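Local coordinates for cytoplasmic Protein STM1381 (Salmonella enterica subsp. enterica serovar Typhimurium, PDB 3SOZ) that is of unknown function but probably belongs to the glutamine amidotransferase-like proteins of the class I glutaminase clan, at residues Y235-F238 with W239-L243; A35-L38 with L39-L42. One frame throughout, in Å; residues are numbered along the deposited sequence.

Interaction 1: residues Y235-F238 with W239-L243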
ATOM      1  N   TYR A 235     -29.241 -18.312  -4.950  1.00 70.02           N
ATOM      2  CA  TYR A 235     -28.640 -17.115  -4.378  1.00 68.52           C
ATOM      3  C   TYR A 235     -29.233 -16.752  -3.018  1.00 67.16           C
ATOM      4  O   TYR A 235     -28.514 -16.782  -2.024  1.00 66.61           O
ATOM      5  CB  TYR A 235     -28.685 -15.935  -5.384  1.00 68.89           C
ATOM      6  CG  TYR A 235     -28.027 -14.637  -4.893  1.00 68.52           C
ATOM      7  CD1 TYR A 235     -26.639 -14.505  -4.843  1.00 67.45           C
ATOM      8  CD2 TYR A 235     -28.806 -13.547  -4.483  1.00 69.10           C
ATOM      9  CE1 TYR A 235     -26.041 -13.327  -4.391  1.00 68.65           C
ATOM     10  CE2 TYR A 235     -28.216 -12.366  -4.016  1.00 68.71           C
ATOM     11  CZ  TYR A 235     -26.839 -12.257  -3.978  1.00 68.70           C
ATOM     12  OH  TYR A 235     -26.268 -11.091  -3.527  1.00 65.53           O
ATOM     13  N   ALA A 236     -30.531 -16.444  -2.971  1.00 66.09           N
ATOM     14  CA  ALA A 236     -31.203 -16.022  -1.720  1.00 65.90           C
ATOM     15  C   ALA A 236     -31.086 -17.055  -0.570  1.00 65.84           C
ATOM     16  O   ALA A 236     -30.571 -16.769   0.513  1.00 65.54           O
ATOM     17  CB  ALA A 236     -32.656 -15.671  -1.991  1.00 65.36           C
ATOM     18  N   THR A 237     -31.525 -18.272  -0.842  1.00 65.82           N
ATOM     19  CA  THR A 237     -31.418 -19.355   0.108  1.00 66.06           C
ATOM     20  C   THR A 237     -29.974 -19.522   0.584  1.00 65.79           C
ATOM     21  O   THR A 237     -29.719 -19.871   1.744  1.00 65.97           O
ATOM     22  CB  THR A 237     -31.933 -20.676  -0.531  1.00 66.47           C
ATOM     23  OG1 THR A 237     -33.320 -20.519  -0.859  1.00 67.21           O
ATOM     24  CG2 THR A 237     -31.761 -21.861   0.420  1.00 66.07           C
ATOM     25  N   PHE A 238     -29.022 -19.292  -0.303  1.00 64.54           N
ATOM     26  CA  PHE A 238     -27.666 -19.529   0.098  1.00 63.98           C
ATOM     27  C   PHE A 238     -27.275 -18.619   1.261  1.00 63.80           C
ATOM     28  O   PHE A 238     -26.571 -19.052   2.167  1.00 63.34           O
ATOM     29  CB  PHE A 238     -26.700 -19.345  -1.057  1.00 63.81           C
ATOM     30  CG  PHE A 238     -25.297 -19.136  -0.621  1.00 62.77           C
ATOM     31  CD1 PHE A 238     -24.500 -20.221  -0.279  1.00 61.87           C
ATOM     32  CD2 PHE A 238     -24.769 -17.849  -0.536  1.00 61.89           C
ATOM     33  CE1 PHE A 238     -23.189 -20.040   0.129  1.00 62.34           C
ATOM     34  CE2 PHE A 238     -23.452 -17.653  -0.116  1.00 61.79           C
ATOM     35  CZ  PHE A 238     -22.656 -18.749   0.210  1.00 61.78           C
ATOM     36  N   TRP A 239     -27.712 -17.361   1.223  1.00 63.26           N
ATOM     37  CA  TRP A 239     -27.321 -16.409   2.261  1.00 63.04           C
ATOM     38  C   TRP A 239     -28.142 -16.641   3.521  1.00 64.11           C
ATOM     39  O   TRP A 239     -27.599 -16.695   4.626  1.00 64.83           O
ATOM     40  CB  TRP A 239     -27.426 -14.961   1.768  1.00 62.06           C
ATOM     41  CG  TRP A 239     -26.412 -14.617   0.694  1.00 59.87           C
ATOM     42  CD1 TRP A 239     -26.657 -14.376  -0.629  1.00 58.37           C
ATOM     43  CD2 TRP A 239     -24.994 -14.481   0.863  1.00 57.39           C
ATOM     44  NE1 TRP A 239     -25.486 -14.115  -1.294  1.00 56.72           N
ATOM     45  CE2 TRP A 239     -24.450 -14.168  -0.399  1.00 57.30           C
ATOM     46  CE3 TRP A 239     -24.134 -14.592   1.958  1.00 54.38           C
ATOM     47  CZ2 TRP A 239     -23.084 -13.954  -0.590  1.00 56.69           C
ATOM     48  CZ3 TRP A 239     -22.779 -14.387   1.767  1.00 55.01           C
ATOM     49  CH2 TRP A 239     -22.266 -14.078   0.501  1.00 55.56           C
ATOM     50  N   CYS A 240     -29.447 -16.816   3.357  1.00 64.72           N
ATOM     51  CA  CYS A 240     -30.277 -17.220   4.461  1.00 65.70           C
ATOM     52  C   CYS A 240     -29.658 -18.411   5.212  1.00 66.09           C
ATOM     53  O   CYS A 240     -29.495 -18.352   6.433  1.00 66.38           O
ATOM     54  CB  CYS A 240     -31.690 -17.501   3.974  1.00 65.81           C
ATOM     55  SG  CYS A 240     -32.589 -15.962   3.479  1.00 69.63           S
ATOM     56  N   ASN A 241     -29.261 -19.460   4.505  1.00 66.17           N
ATOM     57  CA  ASN A 241     -28.613 -20.576   5.175  1.00 67.24           C
ATOM     58  C   ASN A 241     -27.345 -20.177   5.893  1.00 68.48           C
ATOM     59  O   ASN A 241     -27.049 -20.729   6.948  1.00 69.69           O
ATOM     60  CB  ASN A 241     -28.234 -21.681   4.202  1.00 67.37           C
ATOM     61  CG  ASN A 241     -29.367 -22.680   3.941  1.00 67.93           C
ATOM     62  OD1 ASN A 241     -30.524 -22.324   3.737  1.00 64.12           O
ATOM     63  ND2 ASN A 241     -28.998 -23.956   3.898  1.00 71.50           N
ATOM     64  N   VAL A 242     -26.570 -19.254   5.323  1.00 68.98           N
ATOM     65  CA  VAL A 242     -25.296 -18.862   5.920  1.00 69.51           C
ATOM     66  C   VAL A 242     -25.578 -18.218   7.280  1.00 70.10           C
ATOM     67  O   VAL A 242     -24.893 -18.464   8.287  1.00 69.50           O
ATOM     68  CB  VAL A 242     -24.532 -17.841   5.027  1.00 69.41           C
ATOM     69  CG1 VAL A 242     -23.134 -17.542   5.610  1.00 69.18           C
ATOM     70  CG2 VAL A 242     -24.382 -18.370   3.629  1.00 69.62           C
ATOM     71  N   LEU A 243     -26.599 -17.376   7.267  1.00 70.90           N
ATOM     72  CA  LEU A 243     -27.030 -16.648   8.430  1.00 72.18           C
ATOM     73  C   LEU A 243     -27.604 -17.596   9.480  1.00 73.21           C
ATOM     74  O   LEU A 243     -27.067 -17.689  10.571  1.00 73.69           O
ATOM     75  CB  LEU A 243     -28.033 -15.579   8.007  1.00 72.03           C
ATOM     76  CG  LEU A 243     -27.524 -14.132   7.905  1.00 72.11           C
ATOM     77  CD1 LEU A 243     -26.010 -14.009   7.734  1.00 71.23           C
ATOM     78  CD2 LEU A 243     -28.237 -13.450   6.779  1.00 71.78           C
TER
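An aromatic cluster on the C-terminal helix 235-246 joins Tyr235, Phe238 and Trp239, with the indole in the middle. The indole turns its pyrrole edge to the face of Tyr235 in an edge-to-face pair, the centroids of the phenol and the five-membered ring 4.7 Å apart and the planes at 80°. The six-membered ring of the same indole takes part in a second edge-to-face pair, the edge of Phe238 against the indole face: CE2 comes down almost over the middle of the indole and lies 3.6 Å from Trp239 CE2. As modelled, Val242 CG2 covers Phe238 in a CH-pi contact, though the methyl lies too close to the carbonyl of Phe238 for its place to be certain. Different first torsions bring the sequence neighbours Phe238 and Trp239 together, CG being anti to the backbone N in Phe238 (chi1 161°) but beside it in Trp239 (chi1 -68°). Behind the rings, Cys240 N bonds to Ala236 O at 3.1 Å and Asn241 N to Thr237 O at 2.8 Å, both nearly straight. The side chains of Thr237 and Asn241 point the same way, with Thr237 CG2 3.6 Å from Asn241 OD1. The Tyr235 hydroxyl bonds to the carbonyl of Cys220. Around the cluster, Trp239 packs on Ile117 of strand 113-117 and Phe216 of strand 211-216, Phe238 meets Trp176 of strand 175-187, and Tyr235 and Trp239 face helix 36-42.

Interaction 2: residues A35-L38 with L39-L42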
ATOM      1  N   ALA A  35     -25.649  -3.491  -1.007  1.00 79.05           N
ATOM      2  CA  ALA A  35     -26.168  -4.838  -1.109  1.00 79.76           C
ATOM      3  C   ALA A  35     -27.696  -4.880  -1.272  1.00 80.19           C
ATOM      4  O   ALA A  35     -28.327  -5.863  -0.912  1.00 80.08           O
ATOM      5  CB  ALA A  35     -25.698  -5.651   0.086  1.00 79.85           C
ATOM      6  N   ASP A  36     -28.283  -3.829  -1.847  1.00 81.12           N
ATOM      7  CA  ASP A  36     -29.753  -3.683  -1.885  1.00 82.02           C
ATOM      8  C   ASP A  36     -30.453  -4.968  -2.243  1.00 81.68           C
ATOM      9  O   ASP A  36     -31.384  -5.375  -1.550  1.00 81.50           O
ATOM     10  CB  ASP A  36     -30.181  -2.565  -2.836  1.00 82.61           C
ATOM     11  CG  ASP A  36     -29.584  -1.227  -2.442  1.00 84.97           C
ATOM     12  OD1 ASP A  36     -28.326  -1.125  -2.408  1.00 85.81           O
ATOM     13  OD2 ASP A  36     -30.376  -0.298  -2.137  1.00 87.09           O
ATOM     14  N   TYR A  37     -29.977  -5.615  -3.307  1.00 81.26           N
ATOM     15  CA  TYR A  37     -30.513  -6.905  -3.696  1.00 80.55           C
ATOM     16  C   TYR A  37     -30.434  -7.890  -2.536  1.00 79.84           C
ATOM     17  O   TYR A  37     -31.457  -8.381  -2.081  1.00 80.23           O
ATOM     18  CB  TYR A  37     -29.822  -7.463  -4.942  1.00 80.64           C
ATOM     19  CG  TYR A  37     -30.546  -8.685  -5.464  1.00 81.98           C
ATOM     20  CD1 TYR A  37     -31.874  -8.601  -5.909  1.00 82.65           C
ATOM     21  CD2 TYR A  37     -29.917  -9.940  -5.473  1.00 82.23           C
ATOM     22  CE1 TYR A  37     -32.556  -9.739  -6.359  1.00 83.73           C
ATOM     23  CE2 TYR A  37     -30.575 -11.076  -5.922  1.00 82.65           C
ATOM     24  CZ  TYR A  37     -31.893 -10.975  -6.361  1.00 84.48           C
ATOM     25  OH  TYR A  37     -32.529 -12.116  -6.806  1.00 84.18           O
ATOM     26  N   LEU A  38     -29.226  -8.140  -2.042  1.00 78.94           N
ATOM     27  CA  LEU A  38     -28.989  -9.038  -0.900  1.00 77.93           C
ATOM     28  C   LEU A  38     -29.824  -8.751   0.359  1.00 77.94           C
ATOM     29  O   LEU A  38     -30.217  -9.659   1.080  1.00 77.57           O
ATOM     30  CB  LEU A  38     -27.503  -9.033  -0.546  1.00 77.29           C
ATOM     31  CG  LEU A  38     -27.127  -9.837   0.684  1.00 75.64           C
ATOM     32  CD1 LEU A  38     -27.483 -11.296   0.459  1.00 74.25           C
ATOM     33  CD2 LEU A  38     -25.666  -9.677   1.044  1.00 73.59           C
ATOM     34  N   LEU A  39     -30.078  -7.486   0.629  1.00 78.40           N
ATOM     35  CA  LEU A  39     -30.939  -7.131   1.738  1.00 79.12           C
ATOM     36  C   LEU A  39     -32.405  -7.469   1.469  1.00 79.78           C
ATOM     37  O   LEU A  39     -33.054  -8.112   2.301  1.00 79.70           O
ATOM     38  CB  LEU A  39     -30.780  -5.663   2.085  1.00 78.88           C
ATOM     39  CG  LEU A  39     -29.966  -5.328   3.326  1.00 78.46           C
ATOM     40  CD1 LEU A  39     -28.735  -6.206   3.538  1.00 76.74           C
ATOM     41  CD2 LEU A  39     -29.600  -3.879   3.197  1.00 79.85           C
ATOM     42  N   SER A  40     -32.919  -7.061   0.312  1.00 80.48           N
ATOM     43  CA  SER A  40     -34.265  -7.467  -0.089  1.00 81.37           C
ATOM     44  C   SER A  40     -34.410  -8.988  -0.021  1.00 81.72           C
ATOM     45  O   SER A  40     -35.496  -9.479   0.270  1.00 82.11           O
ATOM     46  CB  SER A  40     -34.624  -6.959  -1.492  1.00 81.69           C
ATOM     47  OG  SER A  40     -34.271  -7.901  -2.505  1.00 82.76           O
ATOM     48  N   CYS A  41     -33.311  -9.710  -0.271  1.00 81.94           N
ATOM     49  CA  CYS A  41     -33.256 -11.186  -0.221  1.00 82.05           C
ATOM     50  C   CYS A  41     -33.279 -11.791   1.182  1.00 82.65           C
ATOM     51  O   CYS A  41     -33.840 -12.860   1.406  1.00 82.46           O
ATOM     52  CB  CYS A  41     -31.981 -11.678  -0.905  1.00 81.88           C
ATOM     53  SG  CYS A  41     -32.158 -12.125  -2.625  1.00 79.73           S
ATOM     54  N   LEU A  42     -32.611 -11.114   2.104  1.00 83.84           N
ATOM     55  CA  LEU A  42     -32.511 -11.539   3.487  1.00 84.74           C
ATOM     56  C   LEU A  42     -33.839 -11.362   4.185  1.00 86.04           C
ATOM     57  O   LEU A  42     -34.307 -12.280   4.855  1.00 86.54           O
ATOM     58  CB  LEU A  42     -31.400 -10.771   4.191  1.00 84.04           C
ATOM     59  CG  LEU A  42     -30.154 -11.636   4.294  1.00 83.25           C
ATOM     60  CD1 LEU A  42     -30.099 -12.600   3.146  1.00 83.03           C
ATOM     61  CD2 LEU A  42     -28.877 -10.823   4.402  1.00 81.26           C
TER
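Tyr37 and Cys41 face each other one turn apart on the short helix 36-42, making a sulfur-aromatic contact in which SG sits over one ring face, offset toward the rim. Cys41 SG is 4.1 Å from the Tyr37 ring centroid, 24° off the ring normal, and nearest to CE2. Tyr37 CG is anti to the backbone N (chi1 -170°), which tilts the ring toward the next turn, where SG meets it. The apolar contact belongs to Leu38 and Leu42, whose CD1 atoms meet at 4.0 Å; Leu38 also packs on Phe8 of strand 5-10, and Leu42 on Val49 of strand 48-53, so this side of the helix lies against the parallel part of the sheet. Backbone bonds run from the N-cap onward, Leu39 N to Ala35 O at 2.8 Å, then Ser40 N to Asp36 O and Leu42 N to Leu38 O. The carbonyl of Tyr37 is gripped twice. Cys41 N donates to Tyr37 O at 2.9 Å, and the hydroxyl of Ser40, folded back on the preceding turn, gives its proton to a lone pair of the same oxygen, with Ser40 OG 2.9 Å from Tyr37 O in the carbonyl plane.

Overall arrangement
Interactions 1 and 2 are both local contacts within a single helix, between sequence neighbours or residues about one turn apart. The two helices pack against each other, and the centres of the two contacts lie about 11 Å apart. Across the interface Tyr235 CE2 comes within 3.3 Å of Tyr37 CE2, with the two rings about 20° from parallel, and Trp239 CD1 approaches Leu38 CD1; Ala236 meets Cys41, and Leu243 meets Leu42. In 235-243 the rings and Val242 are buried while Thr237 is exposed; in 35-42 the leucines, Ala35 and Cys41 are buried while Asp36, Tyr37 and Ser40 are exposed. Aromatic pairing dominates interaction 1, whereas interaction 2 combines aliphatic packing, a sulfur-ring contact and a hydroxyl-backbone bond.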